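Side-chain contacts in alpha-L-rhamnosidase (Streptomyces avermitilis, PDB 3W5M), which releases terminal alpha-L-rhamnose by hydrolysis from citrus flavonoids and gum arabic, and binds L-rhamnose through a calcium-dependent carbohydrate-binding module: residues A[511-516]-A[523-528]; A[499-504]-A[585-590]. All coordinates share one frame; numbering follows the deposited sequence. Where two conformers were deposited one is given.

Contact 1. Residues A[511-516]-A[523-528]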
loop_
_atom_site.group_PDB
_atom_site.type_symbol
_atom_site.label_atom_id
_atom_site.label_comp_id
_atom_site.label_asym_id
_atom_site.label_seq_id
_atom_site.Cartn_x
_atom_site.Cartn_y
_atom_site.Cartn_z
ATOM N N VAL A 511 -5.457 13.606 7.807
ATOM C CA VAL A 511 -5.086 14.809 8.528
ATOM C C VAL A 511 -5.507 14.762 9.998
ATOM O O VAL A 511 -6.282 13.917 10.405
ATOM C CB VAL A 511 -5.631 16.076 7.823
ATOM C CG1 VAL A 511 -5.380 15.986 6.335
ATOM C CG2 VAL A 511 -7.102 16.304 8.130
ATOM N N ARG A 512 -4.945 15.649 10.790
ATOM C CA ARG A 512 -5.545 16.037 12.064
ATOM C C ARG A 512 -6.171 17.394 11.832
ATOM O O ARG A 512 -5.490 18.324 11.341
ATOM C CB ARG A 512 -4.467 16.152 13.139
ATOM C CG ARG A 512 -5.006 16.760 14.439
ATOM C CD ARG A 512 -4.074 16.540 15.620
ATOM N NE ARG A 512 -2.785 17.192 15.417
ATOM C CZ ARG A 512 -1.666 16.543 15.113
ATOM N NH1 ARG A 512 -1.666 15.220 14.982
ATOM N NH2 ARG A 512 -0.549 17.228 14.935
ATOM N N LEU A 513 -7.451 17.504 12.185
ATOM C CA LEU A 513 -8.212 18.745 12.095
ATOM C C LEU A 513 -8.375 19.270 13.511
ATOM O O LEU A 513 -8.778 18.494 14.406
ATOM C CB LEU A 513 -9.576 18.449 11.497
ATOM C CG LEU A 513 -10.617 19.558 11.443
ATOM C CD1 LEU A 513 -10.182 20.692 10.496
ATOM C CD2 LEU A 513 -11.980 18.995 11.071
ATOM N N ARG A 514 -8.020 20.551 13.722
ATOM C CA ARG A 514 -8.367 21.261 14.961
ATOM C C ARG A 514 -9.408 22.317 14.614
ATOM O O ARG A 514 -9.249 23.069 13.648
ATOM C CB ARG A 514 -7.170 21.947 15.634
ATOM C CG ARG A 514 -5.930 21.104 15.889
ATOM C CD ARG A 514 -6.166 19.910 16.812
ATOM N NE ARG A 514 -6.663 20.284 18.142
ATOM C CZ ARG A 514 -5.899 20.658 19.165
ATOM N NH1 ARG A 514 -4.581 20.726 19.028
ATOM N NH2 ARG A 514 -6.467 20.966 20.329
ATOM N N VAL A 515 -10.497 22.346 15.367
ATOM C CA VAL A 515 -11.600 23.255 15.067
ATOM C C VAL A 515 -12.392 23.572 16.340
ATOM O O VAL A 515 -12.593 22.711 17.195
ATOM C CB VAL A 515 -12.521 22.685 13.956
ATOM C CG1 VAL A 515 -13.113 21.326 14.366
ATOM C CG2 VAL A 515 -13.617 23.667 13.568
ATOM N N SER A 516 -12.814 24.827 16.472
ATOM C CA SER A 516 -13.688 25.231 17.578
ATOM C C SER A 516 -14.928 25.811 16.974
ATOM O O SER A 516 -14.855 26.584 16.019
ATOM C CB SER A 516 -13.048 26.299 18.456
ATOM O OG SER A 516 -11.764 25.908 18.889
ATOM N N VAL A 523 -17.839 20.095 9.125
ATOM C CA VAL A 523 -16.675 20.460 8.310
ATOM C C VAL A 523 -16.404 19.317 7.352
ATOM O O VAL A 523 -16.388 18.169 7.761
ATOM C CB VAL A 523 -15.421 20.700 9.157
ATOM C CG1 VAL A 523 -14.262 21.173 8.280
ATOM C CG2 VAL A 523 -15.714 21.739 10.223
ATOM N N ARG A 524 -16.189 19.670 6.098
ATOM C CA ARG A 524 -15.847 18.701 5.068
ATOM C C ARG A 524 -14.413 18.916 4.590
ATOM O O ARG A 524 -13.969 20.043 4.400
ATOM C CB ARG A 524 -16.823 18.795 3.905
ATOM C CG ARG A 524 -18.117 18.073 4.181
ATOM C CD ARG A 524 -19.151 18.300 3.098
ATOM N NE ARG A 524 -20.475 18.116 3.683
ATOM C CZ ARG A 524 -21.080 19.031 4.434
ATOM N NH1 ARG A 524 -20.485 20.199 4.667
ATOM N NH2 ARG A 524 -22.280 18.786 4.936
ATOM N N LEU A 525 -13.678 17.816 4.410
ATOM C CA LEU A 525 -12.275 17.875 3.995
ATOM C C LEU A 525 -12.153 17.026 2.766
ATOM O O LEU A 525 -12.284 15.813 2.859
ATOM C CB LEU A 525 -11.346 17.275 5.058
ATOM C CG LEU A 525 -11.525 17.806 6.487
ATOM C CD1 LEU A 525 -10.658 17.032 7.470
ATOM C CD2 LEU A 525 -11.216 19.298 6.527
ATOM N N ARG A 526 -11.871 17.655 1.640
ATOM C CA ARG A 526 -11.562 16.930 0.405
ATOM C C ARG A 526 -10.053 16.960 0.163
ATOM O O ARG A 526 -9.356 17.880 0.590
ATOM C CB ARG A 526 -12.331 17.490 -0.786
ATOM C CG ARG A 526 -13.838 17.247 -0.709
ATOM C CD ARG A 526 -14.536 17.360 -2.054
ATOM N NE ARG A 526 -14.305 18.657 -2.693
ATOM C CZ ARG A 526 -14.107 18.836 -3.998
ATOM N NH1 ARG A 526 -14.128 17.801 -4.833
ATOM N NH2 ARG A 526 -13.880 20.059 -4.465
ATOM N N HIS A 527 -9.539 15.931 -0.510
ATOM C CA HIS A 527 -8.117 15.754 -0.630
ATOM C C HIS A 527 -7.749 15.618 -2.097
ATOM O O HIS A 527 -8.414 14.893 -2.838
ATOM C CB HIS A 527 -7.657 14.505 0.154
ATOM C CG HIS A 527 -7.974 14.562 1.614
ATOM N ND1 HIS A 527 -9.232 14.295 2.107
ATOM C CD2 HIS A 527 -7.194 14.811 2.690
ATOM C CE1 HIS A 527 -9.226 14.423 3.422
ATOM N NE2 HIS A 527 -8.004 14.743 3.801
ATOM N N ALA A 528 -6.707 16.343 -2.501
ATOM C CA ALA A 528 -6.286 16.381 -3.921
ATOM C C ALA A 528 -4.801 16.368 -4.080
ATOM O O ALA A 528 -4.064 16.911 -3.261
ATOM C CB ALA A 528 -6.853 17.615 -4.628
HETATM O O HOH W 1 -7.859 13.295 6.158
#
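V511, L513 and V515 on one strand face V523, L525 and H527 on the other across the interior of a beta-sandwich, in the concanavalin-like domain of this family 78 enzyme. The two strands run in roughly opposite senses, their axes 10.4 Å apart at closest approach, so they meet through side chains and not as hydrogen-bonded neighbours. Packing is tightest around V511. Its CG2 lies 3.7 Å from CD1 of L525, while its other branch, CG1, comes up to the rim of the H527 imidazole, close to the ring plane. Valine torsion explains the split: with chi1 at -45°, CG2 sits between the backbone N and the carbonyl carbon and CG1 takes the place beside the N, and each methyl finds its own partner.

From there toward V515 the fit slackens. L513 reaches over with CD2, which stands 4.2 Å from CG1 of V523 and little farther from CD1 of L525; V515 CG2 and V523 CG2 are 4.4 Å apart. Y551, L553, F578 and P579 help close that end around V515, whereas the arginines that alternate with the inward residues, R512 and R514 on one strand and R524 and R526 on the other, leave the interior for the outer faces. H527 is held flat by a stack with H568 and by a bond from ND1 to the carbonyl O of A547. At the other ring nitrogen, NE2, a water joins the strands: it accepts from V511 N at 2.9 Å and shares a weak hydrogen bond with H527 NE2 at 2.8 Å.

Contact 2. Residues A[499-504]-A[585-590]; sequences FVLDLG and TSVTGR
L501 and L503 reach from strand 498-503 onto V587 and G589 of strand 587-594, packing within the beta-sandwich of the concanavalin-like domain. Over 499-503 and 587-590 the axes make an angle of 42° and approach to 8.3 Å, too far for direct backbone pairing, so two leucines bridge the gap. Both hold CG beside the backbone N and opposite the carbonyl carbon, and both reach out with the methyl anti to CA, CD2 in L501 and CD1 in L503; they differ in where the second methyl lies. In L501 a chi2 of 75° turns CD1 aside and leaves CD2 anti to CA, so CD2 leads and comes against the flank of V587, 3.7 Å from CB and 3.9 Å from CG2. V587 carries CG1 anti to its own N, which leaves CG2 beside the N, where the leucine methyl meets it together with CB. The two side chains pass at a slant, and A488, V491 and V575 add to the hydrophobic surroundings of L501.

L503 meets main chain in place of a side chain: CD1 settles onto G589, 3.6 Å from CA and 3.7 Å from N. G589, with no side chain, presents bare main chain to the methyl.

Just past L503 the chain turns a corner, and D502 makes an Asx turn there. Its carboxylate, which also forms a salt bridge with R571 through OD1, folds back on the following residues: G504 N donates to D502 OD1 over 2.6 Å, arriving 47° out of the carboxylate plane.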
loop_
_atom_site.group_PDB
_atom_site.type_symbol
_atom_site.label_atom_id
_atom_site.label_comp_id
_atom_site.label_asym_id
_atom_site.label_seq_id
_atom_site.Cartn_x
_atom_site.Cartn_y
_atom_site.Cartn_z
ATOM N N PHE A 499 -11.611 26.913 1.551
ATOM C CA PHE A 499 -10.205 27.122 1.858
ATOM C C PHE A 499 -9.387 25.946 1.353
ATOM O O PHE A 499 -9.859 24.800 1.379
ATOM C CB PHE A 499 -9.999 27.303 3.363
ATOM C CG PHE A 499 -10.738 28.491 3.930
ATOM C CD1 PHE A 499 -12.091 28.389 4.271
ATOM C CD2 PHE A 499 -10.093 29.718 4.088
ATOM C CE1 PHE A 499 -12.784 29.482 4.777
ATOM C CE2 PHE A 499 -10.776 30.818 4.599
ATOM C CZ PHE A 499 -12.125 30.701 4.940
ATOM N N VAL A 500 -8.186 26.239 0.865
ATOM C CA VAL A 500 -7.283 25.204 0.358
ATOM C C VAL A 500 -5.979 25.319 1.131
ATOM O O VAL A 500 -5.369 26.394 1.183
ATOM C CB VAL A 500 -7.064 25.311 -1.171
ATOM C CG1 VAL A 500 -6.044 24.272 -1.624
ATOM C CG2 VAL A 500 -8.370 25.134 -1.934
ATOM N N LEU A 501 -5.572 24.229 1.788
ATOM C CA LEU A 501 -4.360 24.241 2.586
ATOM C C LEU A 501 -3.333 23.354 1.901
ATOM O O LEU A 501 -3.647 22.222 1.504
ATOM C CB LEU A 501 -4.617 23.797 4.037
ATOM C CG LEU A 501 -5.378 24.751 4.981
ATOM C CD1 LEU A 501 -6.861 24.779 4.666
ATOM C CD2 LEU A 501 -5.137 24.444 6.454
ATOM N N ASP A 502 -2.134 23.899 1.731
ATOM C CA ASP A 502 -1.041 23.244 1.018
ATOM C C ASP A 502 -0.070 22.668 2.020
ATOM O O ASP A 502 0.477 23.389 2.851
ATOM C CB ASP A 502 -0.319 24.256 0.144
ATOM C CG ASP A 502 0.792 23.643 -0.698
ATOM O OD1 ASP A 502 1.059 22.425 -0.632
ATOM O OD2 ASP A 502 1.392 24.407 -1.481
ATOM N N LEU A 503 0.120 21.348 1.947
ATOM C CA LEU A 503 1.039 20.654 2.828
ATOM C C LEU A 503 2.466 20.624 2.236
ATOM O O LEU A 503 3.408 20.235 2.919
ATOM C CB LEU A 503 0.527 19.223 3.109
ATOM C CG LEU A 503 -0.787 19.032 3.877
ATOM C CD1 LEU A 503 -0.888 17.615 4.399
ATOM C CD2 LEU A 503 -0.915 20.001 5.040
ATOM N N GLY A 504 2.590 21.018 0.971
ATOM C CA GLY A 504 3.898 21.238 0.333
ATOM C C GLY A 504 4.509 19.962 -0.198
ATOM O O GLY A 504 5.571 19.989 -0.853
ATOM N N THR A 585 -2.527 25.996 11.427
ATOM C CA THR A 585 -2.555 25.027 12.512
ATOM C C THR A 585 -3.816 24.146 12.464
ATOM O O THR A 585 -3.869 23.137 13.151
ATOM C CB THR A 585 -2.431 25.661 13.922
ATOM O OG1 THR A 585 -3.474 26.614 14.098
ATOM C CG2 THR A 585 -1.059 26.304 14.154
ATOM N N SER A 586 -4.802 24.506 11.651
ATOM C CA SER A 586 -6.074 23.765 11.626
ATOM C C SER A 586 -5.960 22.357 11.022
ATOM O O SER A 586 -6.796 21.500 11.301
ATOM C CB SER A 586 -7.118 24.521 10.830
ATOM O OG SER A 586 -7.278 25.820 11.395
ATOM N N VAL A 587 -4.977 22.170 10.151
ATOM C CA VAL A 587 -4.824 20.919 9.383
ATOM C C VAL A 587 -3.344 20.503 9.367
ATOM O O VAL A 587 -2.459 21.284 8.999
ATOM C CB VAL A 587 -5.388 21.065 7.940
ATOM C CG1 VAL A 587 -5.132 19.815 7.101
ATOM C CG2 VAL A 587 -6.881 21.356 7.953
ATOM N N THR A 588 -3.070 19.258 9.760
ATOM C CA THR A 588 -1.699 18.728 9.752
ATOM C C THR A 588 -1.789 17.358 9.104
ATOM O O THR A 588 -2.618 16.567 9.516
ATOM C CB THR A 588 -1.170 18.610 11.181
ATOM O OG1 THR A 588 -1.251 19.910 11.822
ATOM C CG2 THR A 588 0.269 18.122 11.200
ATOM N N GLY A 589 -0.959 17.086 8.103
ATOM C CA GLY A 589 -0.969 15.749 7.506
ATOM C C GLY A 589 -0.252 14.741 8.376
ATOM O O GLY A 589 0.788 15.050 8.989
ATOM N N ARG A 590 -0.788 13.509 8.442
ATOM C CA ARG A 590 -0.125 12.446 9.192
ATOM C C ARG A 590 0.271 11.407 8.160
ATOM O O ARG A 590 -0.585 10.751 7.592
ATOM C CB ARG A 590 -1.048 11.858 10.255
ATOM C CG ARG A 590 -1.483 12.919 11.273
ATOM C CD ARG A 590 -2.480 12.363 12.289
ATOM N NE ARG A 590 -3.647 11.824 11.609
ATOM C CZ ARG A 590 -4.359 10.758 11.996
ATOM N NH1 ARG A 590 -4.062 10.071 13.107
ATOM N NH2 ARG A 590 -5.402 10.383 11.249
#

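How the contacts relate
Strand 498-503 comes first along the chain and supplies the opening half of contact 2. After the corner at 504 the chain enters 511-516, passes through a short connection and returns as 523-528, closing contact 1 as a small local loop. Some sixty residues later 585-590 comes back to strand 498-503 and closes contact 2, so the shorter loop lies wholly within the longer one. The two contacts join directly, because strands 510-515 and 587-594 are antiparallel neighbours: R512 N lies 2.8 Å from T588 O, and R514 N lies 2.9 Å from S586 O, both probable hydrogen bonds. V573 and V575 of strand 572-576 touch side chains from both contacts, linking them into one sandwich interior.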